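Local coordinates for protein aminotransferase, class III (PDB 6IO1) that transfers amino groups as a thermostable, (S)-enantioselective omega-transaminase that uses pyridoxal 5'-phosphate as its cofactor, at residues B[367-372]-B[445-450]; B[379-384]-B[421-426]; B[413-418]-B[436-441]. All blocks are in the same frame, centred on the assembly; numbering follows the deposited sequence.

Interaction 1 (B[367-372]-B[445-450]); sequences RPYVGE and ALSDVL
Tyr369 and Leu450 form the tight half of this contact, where a turn leading into a strand meets the last turn of the C-terminal helix. CB of Leu450 lies over one face of the phenol, 3.9 Å from the ring centroid and 13° off its normal, a CH-pi contact. Beside it, Leu450 CD1 comes to 3.5 Å from Tyr369 CD1. The opposite face carries CB of Arg367, offset toward the rim, which leaves the buried ring sandwiched between aliphatic carbons. CG of Tyr369 stands between its backbone N and carbonyl carbon (chi1 46°), the position from which the ring extends to the helix and meets Leu450 with its face. Farther along the ring, Tyr369 CE1 meets Leu446 CB at 4.1 Å.

The side of Arg367 and Ser447, both partly exposed, is looser and polar. Arg367 runs its extended chain past the ring, and its NH1 donates to Tyr369 OH at 3.0 Å, with the oxygen 24° out of the guanidinium plane. Ser447 OG lies 2.8 Å from Arg367 NH1. That NH1 hydrogen-bonds the carbonyl of Ala443, while Tyr369 OH reaches the carbonyl of Asp451. An alanine in place of Tyr369 would probably leave Leu450 facing a gap and Arg367 NH1 without its phenol acceptor. Apolar packing over the ring thus holds the turn to the helix, and the guanidinium, placed among oxygens near the helix C-terminus, probably gains favourable electrostatics there.

Interaction 2 (B[379-384]-B[421-426]); sequences MLLVEV and GIVMAP
Leu380, Met424 and Val382 bury more surface than any other residues here, and all three project from the same face of two neighbouring antiparallel strands. Met424 bends at its thioether (chi3 -73°), which swings CE back toward the partner strand. That methyl sits 4.1 Å from Leu380 CB, and it lies equally far from Val382 CG2, so it bridges two alternate residues opposite. Leu357 and Leu358 of helix 346-361 pack on Leu380, while Val442 of helix 432-450 lies against Met424.

The backbone sets this register. Leu380 and Met424 are a hydrogen-bonded pair: Met424 N gives a nearly straight bond to Leu380 O (2.8 Å, 171°), and Leu380 N returns a bond to Met424 O. Val382 and Ile422 exchange a second such pair, with Val382 N to Ile422 O at 2.8 Å. Between them, on the other face, the non-hydrogen-bonded pair Leu381 and Val423 packs hard: Leu381 CD1 and Val423 CG2 are 3.4 Å apart, tighter than usual van der Waals contact. At the end of the pairing Gly421 CA approaches Val382 O to 3.2 Å; a CB on Gly421 would collide with that oxygen, and the residue's phi of 142° is itself one that favours glycine.

Met379, at the other end, places its side chain about 8 Å from the bound pyridoxamine phosphate. The strands are not a hairpin, since helix 400-410 and strand 413-418 lie between them in sequence; they are adjacent strands in the sheet of the small domain of a fold-type I, class III aminotransferase.

Interaction 3 (B[413-418]-B[436-441]); sequences IIVRCT and DVLIEG
Gly441 N donates to Val437 O at 2.9 Å, a regular bond of the helix, and it is against this turn that Ile413 packs. Its CG2 approaches Val437 O distantly, at 4.4 Å, while CD1 lies 4.1 Å from Gly441 C. The absence of a side chain on Gly441 is what admits the isoleucine: a CB there would point at the strand and lie 2.7 Å from Ile413 CG2, a clash. The CA atoms of Ile413 and Gly441 are the nearest pair across the contact.

The other half of the contact is made by one methyl. Leu438 has CG anti to its backbone N (chi1 174°), and chi2 of 58° places CD1, which touches two strand residues at once. It meets Val415 CG1 at 3.8 Å and Ile413 CD1 at 4.0 Å. The Leu438 and Ile413 side chains pass at about a right angle, a crossing in which they meet through their terminal methyls. Val415 turns CG1 anti to its own carbonyl carbon, beside the backbone N, and brings that branch to the leucine. The interface between the segments is therefore apolar and small, made of methyl tips and a bare stretch of helix backbone; Val437 adds a little cover at its exposed edge.

Ile413 and Val415 face the helix, whereas Ile414, between them, points away and packs on Tyr53 of strand 52-55. Helix 400-410 lends Thr408 to both Ile413 and Val415, and Met424 of strand 421-424 touches Leu438. On its far side helix 432-450 rests on helix 346-361 through Ile439, so it lies between that helix and strand 413-418.

In the fold
All three contacts reach one sheet; interactions 1 and 3 also share helix 432-450, which follows strand 421-424 in the chain, while interaction 2 pairs two strands. Strands 413-418, 421-424, 379-384 and 370-376 are consecutive neighbours in the sheet. Interaction 2 joins the middle two, its centre 9 Å from that of interaction 3 and 13 Å from that of interaction 1. Interactions 1 and 3 use different turns of the helix, also 13 Å apart between centres. Along the chain, interactions 2 and 3 are nested inside the loop closed by interaction 1, and their own segments alternate. The C-terminal helix is thereby packed against the turn that leads into edge strand 370-376 and against inner strand 413-418.

Interaction 1 (B[367-372]-B[445-450])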
loop_
_atom_site.group_PDB
_atom_site.type_symbol
_atom_site.label_atom_id
_atom_site.label_comp_id
_atom_site.label_asym_id
_atom_site.label_seq_id
_atom_site.Cartn_x
_atom_site.Cartn_y
_atom_site.Cartn_z
ATOM N N ARG B 367 10.050 -7.863 -39.830
ATOM C CA ARG B 367 9.215 -6.756 -40.262
ATOM C C ARG B 367 9.975 -5.433 -40.165
ATOM O O ARG B 367 10.792 -5.241 -39.260
ATOM C CB ARG B 367 7.944 -6.700 -39.422
ATOM C CG ARG B 367 7.228 -8.042 -39.373
ATOM C CD ARG B 367 5.885 -7.975 -38.674
ATOM N NE ARG B 367 5.209 -9.268 -38.725
ATOM C CZ ARG B 367 3.914 -9.452 -38.496
ATOM N NH1 ARG B 367 3.136 -8.420 -38.201
ATOM N NH2 ARG B 367 3.395 -10.670 -38.567
ATOM N N PRO B 368 9.723 -4.502 -41.092
ATOM C CA PRO B 368 10.474 -3.235 -41.082
ATOM C C PRO B 368 10.190 -2.354 -39.878
ATOM O O PRO B 368 10.989 -1.451 -39.599
ATOM C CB PRO B 368 10.032 -2.549 -42.385
ATOM C CG PRO B 368 8.729 -3.177 -42.734
ATOM C CD PRO B 368 8.781 -4.585 -42.220
ATOM N N TYR B 369 9.091 -2.575 -39.158
ATOM C CA TYR B 369 8.710 -1.708 -38.051
ATOM C C TYR B 369 9.020 -2.304 -36.682
ATOM O O TYR B 369 8.620 -1.729 -35.665
ATOM C CB TYR B 369 7.223 -1.350 -38.142
ATOM C CG TYR B 369 6.299 -2.515 -38.423
ATOM C CD1 TYR B 369 5.964 -3.420 -37.425
ATOM C CD2 TYR B 369 5.747 -2.697 -39.685
ATOM C CE1 TYR B 369 5.112 -4.479 -37.677
ATOM C CE2 TYR B 369 4.896 -3.754 -39.947
ATOM C CZ TYR B 369 4.581 -4.641 -38.940
ATOM O OH TYR B 369 3.732 -5.693 -39.198
ATOM N N VAL B 370 9.719 -3.434 -36.628
ATOM C CA VAL B 370 10.092 -4.074 -35.371
ATOM C C VAL B 370 11.579 -3.827 -35.150
ATOM O O VAL B 370 12.424 -4.394 -35.851
ATOM C CB VAL B 370 9.767 -5.572 -35.370
ATOM C CG1 VAL B 370 10.398 -6.250 -34.162
ATOM C CG2 VAL B 370 8.262 -5.783 -35.374
ATOM N N GLY B 371 11.900 -2.972 -34.178
ATOM C CA GLY B 371 13.297 -2.671 -33.906
ATOM C C GLY B 371 14.020 -3.809 -33.211
ATOM O O GLY B 371 15.066 -4.272 -33.676
ATOM N N GLU B 372 13.479 -4.275 -32.087
ATOM C CA GLU B 372 14.116 -5.344 -31.330
ATOM C C GLU B 372 13.070 -6.110 -30.533
ATOM O O GLU B 372 12.145 -5.520 -29.971
ATOM C CB GLU B 372 15.192 -4.797 -30.382
ATOM C CG GLU B 372 15.805 -5.857 -29.474
ATOM C CD GLU B 372 16.880 -5.308 -28.564
ATOM O OE1 GLU B 372 16.533 -4.802 -27.482
ATOM O OE2 GLU B 372 18.073 -5.388 -28.926
ATOM N N ALA B 445 -2.164 -8.293 -34.636
ATOM C CA ALA B 445 -2.449 -6.932 -34.118
ATOM C C ALA B 445 -1.460 -5.933 -34.730
ATOM O O ALA B 445 -1.900 -4.848 -35.156
ATOM C CB ALA B 445 -2.362 -6.937 -32.612
ATOM N N LEU B 446 -0.181 -6.314 -34.802
ATOM C CA LEU B 446 0.853 -5.467 -35.386
ATOM C C LEU B 446 0.585 -5.229 -36.866
ATOM O O LEU B 446 0.745 -4.107 -37.364
ATOM C CB LEU B 446 2.230 -6.101 -35.187
ATOM C CG LEU B 446 2.872 -5.983 -33.802
ATOM C CD1 LEU B 446 3.993 -7.001 -33.647
ATOM C CD2 LEU B 446 3.389 -4.572 -33.563
ATOM N N SER B 447 0.172 -6.277 -37.584
ATOM C CA SER B 447 -0.179 -6.120 -38.993
ATOM C C SER B 447 -1.380 -5.198 -39.167
ATOM O O SER B 447 -1.424 -4.393 -40.102
ATOM C CB SER B 447 -0.454 -7.487 -39.618
ATOM O OG SER B 447 0.732 -8.257 -39.699
ATOM N N ASP B 448 -2.378 -5.317 -38.290
ATOM C CA ASP B 448 -3.551 -4.454 -38.384
ATOM C C ASP B 448 -3.160 -2.989 -38.263
ATOM O O ASP B 448 -3.617 -2.143 -39.041
ATOM C CB ASP B 448 -4.572 -4.821 -37.307
ATOM C CG ASP B 448 -5.087 -6.234 -37.449
ATOM O OD1 ASP B 448 -4.982 -6.799 -38.558
ATOM O OD2 ASP B 448 -5.597 -6.782 -36.449
ATOM N N VAL B 449 -2.299 -2.672 -37.297
ATOM C CA VAL B 449 -1.995 -1.264 -37.056
ATOM C C VAL B 449 -1.009 -0.727 -38.089
ATOM O O VAL B 449 -1.177 0.390 -38.594
ATOM C CB VAL B 449 -1.479 -1.060 -35.623
ATOM C CG1 VAL B 449 -1.007 0.370 -35.447
ATOM C CG2 VAL B 449 -2.575 -1.383 -34.622
ATOM N N LEU B 450 0.023 -1.499 -38.435
ATOM C CA LEU B 450 1.106 -0.978 -39.256
ATOM C C LEU B 450 1.259 -1.659 -40.610
ATOM O O LEU B 450 2.120 -1.237 -41.389
ATOM C CB LEU B 450 2.440 -1.084 -38.496
ATOM C CG LEU B 450 2.421 -0.557 -37.057
ATOM C CD1 LEU B 450 3.498 -1.223 -36.214
ATOM C CD2 LEU B 450 2.581 0.953 -37.035
#

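Interaction 2 (B[379-384]-B[421-426])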
loop_
_atom_site.group_PDB
_atom_site.type_symbol
_atom_site.label_atom_id
_atom_site.label_comp_id
_atom_site.label_asym_id
_atom_site.label_seq_id
_atom_site.Cartn_x
_atom_site.Cartn_y
_atom_site.Cartn_z
ATOM N N MET B 379 9.123 -12.534 -19.258
ATOM C CA MET B 379 9.064 -11.099 -19.509
ATOM C C MET B 379 9.536 -10.838 -20.934
ATOM O O MET B 379 10.696 -11.107 -21.257
ATOM C CB MET B 379 9.933 -10.338 -18.509
ATOM C CG MET B 379 9.650 -10.668 -17.055
ATOM S SD MET B 379 10.835 -9.912 -15.926
ATOM C CE MET B 379 10.736 -8.196 -16.429
ATOM N N LEU B 380 8.652 -10.321 -21.790
ATOM C CA LEU B 380 9.017 -10.126 -23.187
ATOM C C LEU B 380 8.525 -8.773 -23.681
ATOM O O LEU B 380 7.513 -8.252 -23.208
ATOM C CB LEU B 380 8.457 -11.246 -24.075
ATOM C CG LEU B 380 8.933 -12.662 -23.738
ATOM C CD1 LEU B 380 7.818 -13.469 -23.088
ATOM C CD2 LEU B 380 9.467 -13.370 -24.973
ATOM N N LEU B 381 9.255 -8.214 -24.648
ATOM C CA LEU B 381 8.910 -6.930 -25.237
ATOM C C LEU B 381 9.269 -6.917 -26.717
ATOM O O LEU B 381 10.347 -7.374 -27.118
ATOM C CB LEU B 381 9.618 -5.772 -24.522
ATOM C CG LEU B 381 9.125 -4.359 -24.855
ATOM C CD1 LEU B 381 9.154 -3.484 -23.622
ATOM C CD2 LEU B 381 9.950 -3.723 -25.963
ATOM N N VAL B 382 8.344 -6.388 -27.512
ATOM C CA VAL B 382 8.532 -6.086 -28.925
ATOM C C VAL B 382 8.572 -4.569 -29.047
ATOM O O VAL B 382 7.544 -3.902 -28.866
ATOM C CB VAL B 382 7.409 -6.679 -29.788
ATOM C CG1 VAL B 382 7.602 -6.298 -31.251
ATOM C CG2 VAL B 382 7.337 -8.189 -29.619
ATOM N N GLU B 383 9.757 -4.019 -29.317
ATOM C CA GLU B 383 9.938 -2.583 -29.478
ATOM C C GLU B 383 9.639 -2.199 -30.921
ATOM O O GLU B 383 10.265 -2.720 -31.850
ATOM C CB GLU B 383 11.359 -2.170 -29.096
ATOM C CG GLU B 383 11.652 -0.695 -29.324
ATOM C CD GLU B 383 12.847 -0.204 -28.533
ATOM O OE1 GLU B 383 13.320 -0.942 -27.643
ATOM O OE2 GLU B 383 13.313 0.925 -28.797
ATOM N N VAL B 384 8.685 -1.290 -31.105
ATOM C CA VAL B 384 8.217 -0.888 -32.425
ATOM C C VAL B 384 8.875 0.432 -32.803
ATOM O O VAL B 384 8.932 1.365 -31.992
ATOM C CB VAL B 384 6.684 -0.771 -32.454
ATOM C CG1 VAL B 384 6.217 -0.134 -33.753
ATOM C CG2 VAL B 384 6.049 -2.141 -32.267
ATOM N N GLY B 421 5.830 -0.064 -27.920
ATOM C CA GLY B 421 5.548 -1.386 -28.442
ATOM C C GLY B 421 4.639 -2.248 -27.592
ATOM O O GLY B 421 3.684 -1.755 -26.982
ATOM N N ILE B 422 4.920 -3.550 -27.557
ATOM C CA ILE B 422 4.066 -4.525 -26.884
ATOM C C ILE B 422 4.870 -5.246 -25.809
ATOM O O ILE B 422 5.983 -5.714 -26.066
ATOM C CB ILE B 422 3.463 -5.530 -27.885
ATOM C CG1 ILE B 422 2.542 -4.810 -28.871
ATOM C CG2 ILE B 422 2.707 -6.627 -27.154
ATOM C CD1 ILE B 422 1.910 -5.721 -29.900
ATOM N N VAL B 423 4.309 -5.296 -24.597
ATOM C CA VAL B 423 4.972 -5.964 -23.437
ATOM C C VAL B 423 4.109 -7.161 -23.026
ATOM O O VAL B 423 2.895 -6.969 -22.821
ATOM C CB VAL B 423 5.167 -4.984 -22.264
ATOM C CG1 VAL B 423 5.901 -5.638 -21.103
ATOM C CG2 VAL B 423 5.882 -3.716 -22.704
ATOM N N MET B 424 4.722 -8.342 -22.903
ATOM C CA MET B 424 3.964 -9.568 -22.537
ATOM C C MET B 424 4.534 -10.196 -21.260
ATOM O O MET B 424 5.760 -10.407 -21.195
ATOM C CB MET B 424 4.033 -10.593 -23.672
ATOM C CG MET B 424 3.278 -10.167 -24.916
ATOM S SD MET B 424 3.849 -11.032 -26.399
ATOM C CE MET B 424 5.431 -10.232 -26.656
ATOM N N ALA B 425 3.655 -10.491 -20.297
ATOM C CA ALA B 425 4.023 -11.160 -19.048
ATOM C C ALA B 425 2.970 -12.213 -18.727
ATOM O O ALA B 425 2.205 -12.077 -17.767
ATOM C CB ALA B 425 4.160 -10.150 -17.907
ATOM N N PRO B 426 2.904 -13.311 -19.512
ATOM C CA PRO B 426 1.879 -14.350 -19.335
ATOM C C PRO B 426 2.027 -15.208 -18.069
ATOM O O PRO B 426 3.102 -15.240 -17.500
ATOM C CB PRO B 426 2.045 -15.229 -20.583
ATOM C CG PRO B 426 3.497 -15.057 -20.962
ATOM C CD PRO B 426 3.816 -13.616 -20.618
#

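Interaction 3 (B[413-418]-B[436-441])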
loop_
_atom_site.group_PDB
_atom_site.type_symbol
_atom_site.label_atom_id
_atom_site.label_comp_id
_atom_site.label_asym_id
_atom_site.label_seq_id
_atom_site.Cartn_x
_atom_site.Cartn_y
_atom_site.Cartn_z
ATOM N N ILE B 413 -6.580 -10.831 -27.350
ATOM C CA ILE B 413 -5.401 -10.919 -26.436
ATOM C C ILE B 413 -5.263 -9.628 -25.624
ATOM O O ILE B 413 -5.428 -8.536 -26.198
ATOM C CB ILE B 413 -4.088 -11.286 -27.155
ATOM C CG1 ILE B 413 -3.478 -10.092 -27.888
ATOM C CG2 ILE B 413 -4.261 -12.496 -28.058
ATOM C CD1 ILE B 413 -1.981 -10.186 -28.042
ATOM N N ILE B 414 -4.971 -9.776 -24.333
ATOM C CA ILE B 414 -4.724 -8.602 -23.452
ATOM C C ILE B 414 -3.220 -8.565 -23.168
ATOM O O ILE B 414 -2.719 -9.477 -22.495
ATOM C CB ILE B 414 -5.555 -8.701 -22.159
ATOM C CG1 ILE B 414 -7.053 -8.560 -22.446
ATOM C CG2 ILE B 414 -5.073 -7.688 -21.133
ATOM C CD1 ILE B 414 -7.929 -8.859 -21.263
ATOM N N VAL B 415 -2.551 -7.532 -23.679
ATOM C CA VAL B 415 -1.085 -7.310 -23.513
ATOM C C VAL B 415 -0.860 -5.812 -23.269
ATOM O O VAL B 415 -1.777 -5.021 -23.553
ATOM C CB VAL B 415 -0.283 -7.806 -24.730
ATOM C CG1 VAL B 415 -0.246 -9.322 -24.810
ATOM C CG2 VAL B 415 -0.798 -7.210 -26.028
ATOM N N ARG B 416 0.304 -5.444 -22.736
ATOM C CA ARG B 416 0.566 -4.040 -22.451
ATOM C C ARG B 416 1.010 -3.340 -23.729
ATOM O O ARG B 416 2.054 -3.674 -24.289
ATOM C CB ARG B 416 1.623 -3.913 -21.359
ATOM C CG ARG B 416 2.022 -2.487 -21.067
ATOM C CD ARG B 416 0.883 -1.731 -20.410
ATOM N NE ARG B 416 1.232 -0.340 -20.137
ATOM C CZ ARG B 416 0.532 0.706 -20.563
ATOM N NH1 ARG B 416 -0.559 0.525 -21.294
ATOM N NH2 ARG B 416 0.926 1.935 -20.261
ATOM N N CYS B 417 0.226 -2.379 -24.198
ATOM C CA CYS B 417 0.557 -1.640 -25.408
ATOM C C CYS B 417 0.957 -0.221 -25.032
ATOM O O CYS B 417 0.191 0.492 -24.374
ATOM C CB CYS B 417 -0.621 -1.637 -26.385
ATOM S SG CYS B 417 -1.092 -3.290 -26.953
ATOM N N THR B 418 2.150 0.184 -25.450
ATOM C CA THR B 418 2.748 1.463 -25.097
ATOM C C THR B 418 3.277 2.135 -26.351
ATOM O O THR B 418 3.393 1.501 -27.405
ATOM C CB THR B 418 3.895 1.257 -24.089
ATOM O OG1 THR B 418 5.054 0.763 -24.772
ATOM C CG2 THR B 418 3.502 0.277 -22.992
ATOM N N ASP B 436 1.198 -20.144 -28.830
ATOM C CA ASP B 436 0.930 -19.894 -30.244
ATOM C C ASP B 436 -0.224 -18.919 -30.419
ATOM O O ASP B 436 -0.195 -18.058 -31.311
ATOM C CB ASP B 436 0.604 -21.200 -30.963
ATOM C CG ASP B 436 1.813 -22.069 -31.161
ATOM O OD1 ASP B 436 2.943 -21.547 -31.059
ATOM O OD2 ASP B 436 1.640 -23.274 -31.438
ATOM N N VAL B 437 -1.257 -19.054 -29.586
ATOM C CA VAL B 437 -2.371 -18.112 -29.627
ATOM C C VAL B 437 -1.861 -16.700 -29.380
ATOM O O VAL B 437 -2.148 -15.769 -30.144
ATOM C CB VAL B 437 -3.451 -18.512 -28.605
ATOM C CG1 VAL B 437 -4.497 -17.418 -28.484
ATOM C CG2 VAL B 437 -4.080 -19.838 -28.998
ATOM N N LEU B 438 -1.044 -16.540 -28.336
ATOM C CA LEU B 438 -0.502 -15.230 -27.993
ATOM C C LEU B 438 0.359 -14.682 -29.124
ATOM O O LEU B 438 0.234 -13.510 -29.509
ATOM C CB LEU B 438 0.299 -15.330 -26.693
ATOM C CG LEU B 438 1.071 -14.105 -26.204
ATOM C CD1 LEU B 438 0.137 -12.937 -26.012
ATOM C CD2 LEU B 438 1.803 -14.410 -24.915
ATOM N N ILE B 439 1.223 -15.530 -29.689
ATOM C CA ILE B 439 2.138 -15.077 -30.736
ATOM C C ILE B 439 1.357 -14.590 -31.946
ATOM O O ILE B 439 1.616 -13.513 -32.500
ATOM C CB ILE B 439 3.145 -16.186 -31.103
ATOM C CG1 ILE B 439 4.069 -16.481 -29.924
ATOM C CG2 ILE B 439 4.079 -15.692 -32.143
ATOM C CD1 ILE B 439 4.648 -17.883 -29.957
ATOM N N GLU B 440 0.421 -15.433 -32.399
ATOM C CA GLU B 440 -0.389 -15.150 -33.617
ATOM C C GLU B 440 -1.209 -13.874 -33.403
ATOM O O GLU B 440 -1.246 -13.036 -34.326
ATOM C CB GLU B 440 -1.305 -16.336 -33.923
ATOM C CG GLU B 440 -0.555 -17.587 -34.339
ATOM C CD GLU B 440 0.214 -17.463 -35.644
ATOM O OE1 GLU B 440 0.094 -16.411 -36.302
ATOM O OE2 GLU B 440 0.931 -18.419 -35.999
ATOM N N GLY B 441 -1.807 -13.724 -32.220
ATOM C CA GLY B 441 -2.576 -12.525 -31.914
ATOM C C GLY B 441 -1.712 -11.278 -31.985
ATOM O O GLY B 441 -2.112 -10.273 -32.581
#